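Local coordinates for protein N-hydroxyarylamine O-acetyltransferase (Bacillus cereus, PDB 4DMO) that transfers acetyl groups as an arylamine N-acetyltransferase with a non-canonical catalytic triad, probably including O-acetylation of N-hydroxyarylamines, at residues A[226-231]-A[235-240]; A[217-222]-A[251-256]; A[36-41]-A[60-65]. All coordinates share one frame; numbering follows the deposited sequence.

Interaction 1: A[226-231]-A[235-240]; sequences GHASLT and LTVAKN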
# COMPACT_ATOMS: atom_id res chain seq x y z
N GLY A 226 12.60 5.36 10.06
CA GLY A 226 11.25 5.77 10.44
C GLY A 226 10.30 5.96 9.26
O GLY A 226 9.93 4.98 8.59
N HIS A 227 9.88 7.20 9.03
CA HIS A 227 9.02 7.55 7.90
C HIS A 227 8.99 9.07 7.67
O HIS A 227 9.50 9.86 8.47
CB HIS A 227 7.62 7.02 8.14
CG HIS A 227 6.85 7.85 9.10
ND1 HIS A 227 6.08 8.93 8.70
CD2 HIS A 227 6.74 7.78 10.44
CE1 HIS A 227 5.53 9.47 9.76
NE2 HIS A 227 5.93 8.81 10.83
N ALA A 228 8.42 9.46 6.53
CA ALA A 228 8.31 10.85 6.14
C ALA A 228 6.92 11.04 5.51
O ALA A 228 6.46 10.17 4.78
CB ALA A 228 9.39 11.21 5.18
N SER A 229 6.27 12.15 5.84
CA SER A 229 4.91 12.46 5.39
C SER A 229 4.84 13.90 4.91
O SER A 229 5.40 14.80 5.52
CB SER A 229 3.90 12.28 6.52
OG SER A 229 4.01 11.00 7.08
N LEU A 230 4.17 14.10 3.78
CA LEU A 230 4.07 15.43 3.19
C LEU A 230 2.62 15.75 2.84
O LEU A 230 1.86 14.88 2.39
CB LEU A 230 4.96 15.55 1.95
CG LEU A 230 4.94 16.88 1.18
CD1 LEU A 230 5.48 18.01 2.03
CD2 LEU A 230 5.73 16.78 -0.12
N THR A 231 2.22 16.98 3.14
CA THR A 231 0.93 17.51 2.72
C THR A 231 1.10 18.94 2.18
O THR A 231 2.21 19.50 2.16
CB THR A 231 -0.11 17.54 3.87
OG1 THR A 231 0.17 18.65 4.72
CG2 THR A 231 -0.12 16.24 4.64
N LEU A 235 5.62 19.10 6.32
CA LEU A 235 6.43 17.90 6.24
C LEU A 235 6.72 17.38 7.64
O LEU A 235 7.21 18.09 8.52
CB LEU A 235 7.74 18.21 5.55
CG LEU A 235 8.80 17.14 5.51
CD1 LEU A 235 8.41 15.99 4.59
CD2 LEU A 235 10.08 17.79 5.05
N THR A 236 6.39 16.11 7.83
CA THR A 236 6.67 15.43 9.06
C THR A 236 7.69 14.33 8.80
O THR A 236 7.47 13.44 7.99
CB THR A 236 5.39 14.85 9.63
OG1 THR A 236 4.52 15.92 10.00
CG2 THR A 236 5.67 14.01 10.86
N VAL A 237 8.81 14.40 9.50
CA VAL A 237 9.82 13.36 9.46
C VAL A 237 9.97 12.71 10.84
O VAL A 237 10.36 13.37 11.79
CB VAL A 237 11.19 13.90 9.05
CG1 VAL A 237 12.19 12.80 9.08
CG2 VAL A 237 11.13 14.52 7.67
N ALA A 238 9.70 11.41 10.93
CA ALA A 238 9.92 10.67 12.16
C ALA A 238 11.14 9.75 12.03
O ALA A 238 11.26 8.96 11.08
CB ALA A 238 8.72 9.86 12.52
N LYS A 239 12.06 9.87 12.98
CA LYS A 239 13.13 8.91 13.20
C LYS A 239 12.79 8.20 14.50
O LYS A 239 11.65 8.27 14.96
CB LYS A 239 14.47 9.61 13.31
CG LYS A 239 14.68 10.66 12.22
CD LYS A 239 16.01 11.40 12.40
CE LYS A 239 17.18 10.55 11.92
NZ LYS A 239 17.26 10.52 10.42
N ASN A 240 13.76 7.49 15.07
CA ASN A 240 13.55 6.83 16.37
C ASN A 240 13.72 7.79 17.55
O ASN A 240 14.79 8.36 17.78
CB ASN A 240 14.50 5.64 16.54
CG ASN A 240 14.29 4.94 17.87
OD1 ASN A 240 13.35 4.17 18.02
ND2 ASN A 240 15.18 5.19 18.85
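His227 leans across a tight antiparallel hairpin onto Ala238, its partner on the opposing strand. From CB, which packs against the carbonyl of Lys221 on the previous strand, the chain turns at chi1 77° to place CG between its own backbone N and carbonyl carbon. That torsion raises the imidazole above the sheet and tips it toward the second strand. CD2 then comes 3.5 Å from Ala238 CB, and NE2 at the tip 3.4 Å from the same methyl, which approaches the ring obliquely. At the other end of the imidazole, Ser229 OG lies at the edge in the ring plane, 3.3 Å from His227 ND1.

Beneath the ring the pairing is regular. His227 and Ala238 exchange two backbone hydrogen bonds, and so do Ser229 and Thr236; the bond from Ser229 N to Thr236 O measures 2.8 Å. Between them Ala228 and Val237 form a non-hydrogen-bonded pair, with Ala228 CA 3.3 Å from Thr236 O in a CA-H...O contact. Gly226 offers its CA to Ala238 O in the same way.

The opposite face carries Ala228, Val237, Leu230 and Leu235; Leu230 CD1 lies 4.2 Å from Leu235 CB. Leu235 CD1 also comes 3.4 Å from the backbone Ser229 O. The antiparallel hairpin supplies two inner strands of a five-stranded sheet, between strands 218-223 and 242-247. Leu230 and Leu235 press on helix 250-261, touching Tyr253 and Leu256 respectively, whereas Thr236 and Ala238 pack beside Lys243 of the outer strand.

Interaction 2: A[217-222]-A[251-256]; sequences PLIVKL and MQYTNL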
# COMPACT_ATOMS: atom_id res chain seq x y z
N PRO A 217 -3.17 17.13 -1.07
CA PRO A 217 -2.05 16.20 -1.28
C PRO A 217 -1.70 15.45 -0.01
O PRO A 217 -1.66 16.04 1.06
CB PRO A 217 -0.89 17.11 -1.65
CG PRO A 217 -1.58 18.39 -2.20
CD PRO A 217 -2.79 18.53 -1.35
N LEU A 218 -1.42 14.16 -0.17
CA LEU A 218 -1.04 13.28 0.90
C LEU A 218 0.05 12.33 0.36
O LEU A 218 -0.18 11.60 -0.60
CB LEU A 218 -2.26 12.51 1.34
CG LEU A 218 -2.31 11.84 2.69
CD1 LEU A 218 -3.75 11.36 2.94
CD2 LEU A 218 -1.36 10.68 2.75
N ILE A 219 1.24 12.39 0.94
CA ILE A 219 2.34 11.51 0.52
C ILE A 219 3.04 10.96 1.76
O ILE A 219 3.54 11.73 2.56
CB ILE A 219 3.42 12.23 -0.29
CG1 ILE A 219 2.85 12.91 -1.56
CG2 ILE A 219 4.50 11.24 -0.68
CD1 ILE A 219 2.53 14.35 -1.36
N VAL A 220 3.12 9.63 1.89
CA VAL A 220 3.89 9.04 2.98
C VAL A 220 4.80 7.92 2.45
O VAL A 220 4.46 7.22 1.50
CB VAL A 220 2.96 8.51 4.10
CG1 VAL A 220 1.99 7.55 3.55
CG2 VAL A 220 3.74 7.79 5.20
N LYS A 221 5.97 7.78 3.07
CA LYS A 221 6.89 6.72 2.75
C LYS A 221 7.73 6.34 3.95
O LYS A 221 8.21 7.20 4.67
CB LYS A 221 7.82 7.14 1.64
CG LYS A 221 8.55 5.98 1.06
CD LYS A 221 9.45 6.38 -0.12
CE LYS A 221 10.63 7.22 0.28
NZ LYS A 221 11.50 6.46 1.18
N LEU A 222 7.92 5.04 4.15
CA LEU A 222 8.87 4.59 5.16
C LEU A 222 10.27 4.97 4.73
O LEU A 222 10.57 5.13 3.54
CB LEU A 222 8.78 3.08 5.39
CG LEU A 222 7.35 2.72 5.84
CD1 LEU A 222 7.33 1.30 6.25
CD2 LEU A 222 6.83 3.62 6.97
N MET A 251 6.70 26.71 -3.00
CA MET A 251 8.03 26.79 -3.60
C MET A 251 8.90 25.61 -3.20
O MET A 251 9.84 25.25 -3.92
CB MET A 251 8.74 28.07 -3.18
CG MET A 251 7.89 29.33 -3.32
SD MET A 251 8.66 30.80 -2.59
CE MET A 251 7.74 32.10 -3.44
N GLN A 252 8.65 25.05 -2.03
CA GLN A 252 9.51 23.97 -1.55
C GLN A 252 8.92 22.59 -1.87
O GLN A 252 9.52 21.56 -1.56
CB GLN A 252 9.63 24.04 -0.04
CG GLN A 252 10.24 25.28 0.50
CD GLN A 252 10.03 25.42 1.98
OE1 GLN A 252 9.01 25.94 2.42
NE2 GLN A 252 10.99 24.96 2.76
N TYR A 253 7.73 22.58 -2.45
CA TYR A 253 6.93 21.38 -2.51
C TYR A 253 7.40 20.42 -3.61
O TYR A 253 7.33 19.20 -3.45
CB TYR A 253 5.49 21.79 -2.70
CG TYR A 253 4.55 20.67 -2.90
CD1 TYR A 253 4.15 20.33 -4.17
CD2 TYR A 253 4.05 19.97 -1.83
CE1 TYR A 253 3.28 19.33 -4.38
CE2 TYR A 253 3.16 18.95 -2.03
CZ TYR A 253 2.80 18.64 -3.32
OH TYR A 253 1.93 17.64 -3.59
N THR A 254 7.92 20.98 -4.70
CA THR A 254 8.42 20.17 -5.81
C THR A 254 9.73 19.51 -5.48
O THR A 254 9.95 18.33 -5.78
CB THR A 254 8.64 21.00 -7.09
OG1 THR A 254 7.38 21.30 -7.69
CG2 THR A 254 9.52 20.25 -8.11
N ASN A 255 10.62 20.29 -4.89
CA ASN A 255 11.88 19.76 -4.43
C ASN A 255 11.68 18.63 -3.43
O ASN A 255 12.28 17.57 -3.56
CB ASN A 255 12.74 20.88 -3.84
CG ASN A 255 13.22 21.86 -4.89
OD1 ASN A 255 13.43 21.49 -6.04
ND2 ASN A 255 13.35 23.11 -4.51
N LEU A 256 10.83 18.85 -2.44
CA LEU A 256 10.56 17.84 -1.43
C LEU A 256 9.96 16.55 -2.02
O LEU A 256 10.26 15.45 -1.56
CB LEU A 256 9.62 18.41 -0.37
CG LEU A 256 10.30 19.30 0.68
CD1 LEU A 256 9.27 20.01 1.58
CD2 LEU A 256 11.28 18.50 1.53
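Tyr253 alone carries the contact of segment 251-256 with Pro217 and Ile219. One residue before it in the helix, Gln252 turns back toward the helix start, where its OE1 accepts a hydrogen bond from the backbone N of Thr249. Its carbonyl points the other way along the chain, and Leu256 N bonds to Gln252 O at 3.1 Å, an i to i+4 bond that spans Tyr253.

Tyr253 leaves this turn with CG anti to its backbone N (chi1 175°), a torsion that sends the phenol toward the strand and lets its outer end do the touching. The hydroxyl oxygen rests on the pyrrolidine of Pro217, with Tyr253 OH 3.5 Å from Pro217 CB and 3.8 Å from Pro217 CG. Pro217 CB also stands 4.3 Å from Tyr253 CZ, so the proline meets the ring obliquely at its far end. Ile219 joins through the tip of its longer branch, CD1 lying 4.0 Å from Tyr253 OH.

This is helix-on-sheet packing in what corresponds to the alpha/beta lid domain of arylamine N-acetyltransferases: helix 250-261 lies against one face of the antiparallel sheet to which strand 218-223 belongs. Leu43 of helix 43-46 touches Pro217, Ile219 and Tyr253, closing the cluster from a third element, and Leu230 on the adjacent strand adds to the packing against Tyr253.

Past Tyr253, the remaining side chains of 251-256 do not touch the strand, but the helix goes on to it, with Leu257 and Phe261 packing on Ile219. Asn255 O receives a weak hydrogen bond from Ser259 OG one turn on, and Leu256 packs against Val248 and Leu235, farther across the sheet from Pro217.

Interaction 3: A[36-41]-A[60-65]; sequences QTVPFE and EKILVN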
# COMPACT_ATOMS: atom_id res chain seq x y z
N GLN A 36 10.51 1.08 1.06
CA GLN A 36 11.59 2.07 1.07
C GLN A 36 11.60 2.92 -0.21
O GLN A 36 12.09 4.06 -0.21
CB GLN A 36 12.95 1.39 1.32
CG GLN A 36 13.10 0.76 2.73
CD GLN A 36 12.90 1.78 3.88
OE1 GLN A 36 13.48 2.85 3.89
NE2 GLN A 36 12.09 1.41 4.85
N THR A 37 11.02 2.39 -1.29
CA THR A 37 11.16 3.02 -2.60
C THR A 37 9.87 3.58 -3.20
O THR A 37 9.93 4.59 -3.88
CB THR A 37 11.86 2.06 -3.65
OG1 THR A 37 11.13 0.82 -3.78
CG2 THR A 37 13.34 1.78 -3.30
N VAL A 38 8.74 2.93 -2.98
CA VAL A 38 7.49 3.35 -3.55
C VAL A 38 6.62 3.98 -2.50
O VAL A 38 6.20 3.33 -1.56
CB VAL A 38 6.71 2.19 -4.15
CG1 VAL A 38 5.53 2.71 -4.93
CG2 VAL A 38 7.61 1.34 -5.03
N PRO A 39 6.38 5.28 -2.64
CA PRO A 39 5.58 5.96 -1.64
C PRO A 39 4.07 5.79 -1.83
O PRO A 39 3.57 5.51 -2.93
CB PRO A 39 5.98 7.41 -1.81
CG PRO A 39 6.37 7.52 -3.20
CD PRO A 39 6.94 6.21 -3.62
N PHE A 40 3.36 5.98 -0.72
CA PHE A 40 1.92 6.10 -0.72
C PHE A 40 1.61 7.53 -1.09
O PHE A 40 2.03 8.45 -0.38
CB PHE A 40 1.40 5.77 0.70
CG PHE A 40 -0.11 5.68 0.83
CD1 PHE A 40 -0.79 4.55 0.41
CD2 PHE A 40 -0.83 6.71 1.40
CE1 PHE A 40 -2.19 4.47 0.54
CE2 PHE A 40 -2.21 6.62 1.55
CZ PHE A 40 -2.89 5.52 1.12
N GLU A 41 0.94 7.73 -2.22
CA GLU A 41 0.62 9.09 -2.69
C GLU A 41 -0.65 9.17 -3.52
O GLU A 41 -1.04 8.22 -4.21
CB GLU A 41 1.79 9.67 -3.48
CG GLU A 41 2.20 8.82 -4.67
CD GLU A 41 2.12 9.54 -6.00
OE1 GLU A 41 1.11 10.24 -6.27
OE2 GLU A 41 3.05 9.37 -6.78
N GLU A 60 3.95 1.49 -16.00
CA GLU A 60 4.31 2.82 -16.51
C GLU A 60 4.32 3.88 -15.41
O GLU A 60 5.28 4.61 -15.26
CB GLU A 60 3.31 3.24 -17.59
CG GLU A 60 3.39 4.72 -18.03
CD GLU A 60 4.36 4.96 -19.18
OE1 GLU A 60 5.15 4.04 -19.50
OE2 GLU A 60 4.36 6.09 -19.74
N LYS A 61 3.24 3.97 -14.63
CA LYS A 61 3.17 4.96 -13.57
C LYS A 61 4.18 4.67 -12.46
O LYS A 61 5.01 5.53 -12.10
CB LYS A 61 1.74 5.06 -12.99
CG LYS A 61 1.62 6.15 -11.93
CD LYS A 61 0.39 6.06 -11.03
CE LYS A 61 0.35 7.23 -10.04
NZ LYS A 61 -0.31 6.81 -8.75
N ILE A 62 4.16 3.45 -11.93
CA ILE A 62 4.92 3.13 -10.74
C ILE A 62 6.35 2.75 -11.05
O ILE A 62 7.27 3.20 -10.37
CB ILE A 62 4.30 1.91 -9.94
CG1 ILE A 62 2.83 2.13 -9.62
CG2 ILE A 62 5.04 1.66 -8.64
CD1 ILE A 62 2.59 3.11 -8.53
N LEU A 63 6.55 1.89 -12.03
CA LEU A 63 7.88 1.32 -12.26
C LEU A 63 8.71 2.18 -13.22
O LEU A 63 9.87 2.46 -12.97
CB LEU A 63 7.79 -0.12 -12.77
CG LEU A 63 6.89 -1.04 -11.95
CD1 LEU A 63 6.90 -2.45 -12.52
CD2 LEU A 63 7.30 -1.07 -10.49
N VAL A 64 8.09 2.63 -14.30
CA VAL A 64 8.80 3.41 -15.29
C VAL A 64 8.91 4.87 -14.85
O VAL A 64 10.01 5.41 -14.80
CB VAL A 64 8.13 3.33 -16.69
CG1 VAL A 64 8.85 4.24 -17.70
CG2 VAL A 64 8.10 1.88 -17.20
N ASN A 65 7.78 5.49 -14.53
CA ASN A 65 7.78 6.91 -14.18
C ASN A 65 8.06 7.21 -12.69
O ASN A 65 7.97 8.34 -12.24
CB ASN A 65 6.46 7.54 -14.61
CG ASN A 65 6.34 7.65 -16.12
OD1 ASN A 65 7.35 7.67 -16.81
ND2 ASN A 65 5.13 7.74 -16.63
O HOH W 1 -1.26 9.27 -7.35
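The carboxylate of Glu41 is the flat group facing helix 55-64, and the ammonium of Lys61 stands over one of its faces, with Lys61 NZ 4.6 Å from Glu41 CD. The nearest charged atoms, Glu41 OE1 and Lys61 NZ, are 4.5 Å apart, beyond a salt bridge, and a water fills in between them. Lying above the carboxylate plane on the lysine's side, it donates to Glu41 OE1 at 2.8 Å. The same water accepts a hydrogen bond from Lys61 NZ at 3.0 Å. OE1 is also bonded by Leu43 N, while OE2 forms a salt bridge with Arg67 and accepts the backbone N of Gly68. These partners fix the rotation of the carboxylate, and the positive charges beside it probably favour its ionised form.

Lys61 reaches this position almost fully extended, with CG anti to the backbone N (chi1 -176°). Its ammonium is held in addition by a salt bridge to Glu73 and by the carbonyl of Gly68.

A second, apolar contact lies beside the polar one. Val38 CG1 meets Ile62 CG2 at 3.9 Å, the two branched side chains crossing at about a right angle, and Leu74 of helix 71-84 touches both. Lys61 and Ile62 sit within the wide pi-type turn that closes helix 55-64, where Asn65 N bonds to Glu60 O at 2.7 Å.

Strand 40-41 is thus tied, through Glu41, to the Arg67-Gly68-Gly69 run ahead of helix 71-84. The Pro-Phe-Glu sequence beside an Arg-Gly-Gly loop is a hallmark of the arylamine N-acetyltransferase fold, in which that loop leads to the catalytic cysteine at the start of the following helix.

Interaction 3 comes first along the chain, joining the end of helix 27-37 and strand 40-41 to helix 55-64. Interaction 2 later joins 217-222 to 251-256, and interaction 1 forms between those two segments in sequence. All three reach one five-stranded antiparallel sheet: strand 40-41 at one margin, then 218-223, then the hairpin of interaction 1. Centres of interactions 1 and 2 are about 10 Å apart and those of 2 and 3 about 14 Å apart; both pairs touch, notably through Leu230 N to Ile219 O and Phe40 N to Val220 O. Interactions 1 and 3, about 18 Å between centres, do not touch. Strand 218-223 therefore couples the C-terminal hairpin and helix to the N-terminal helices.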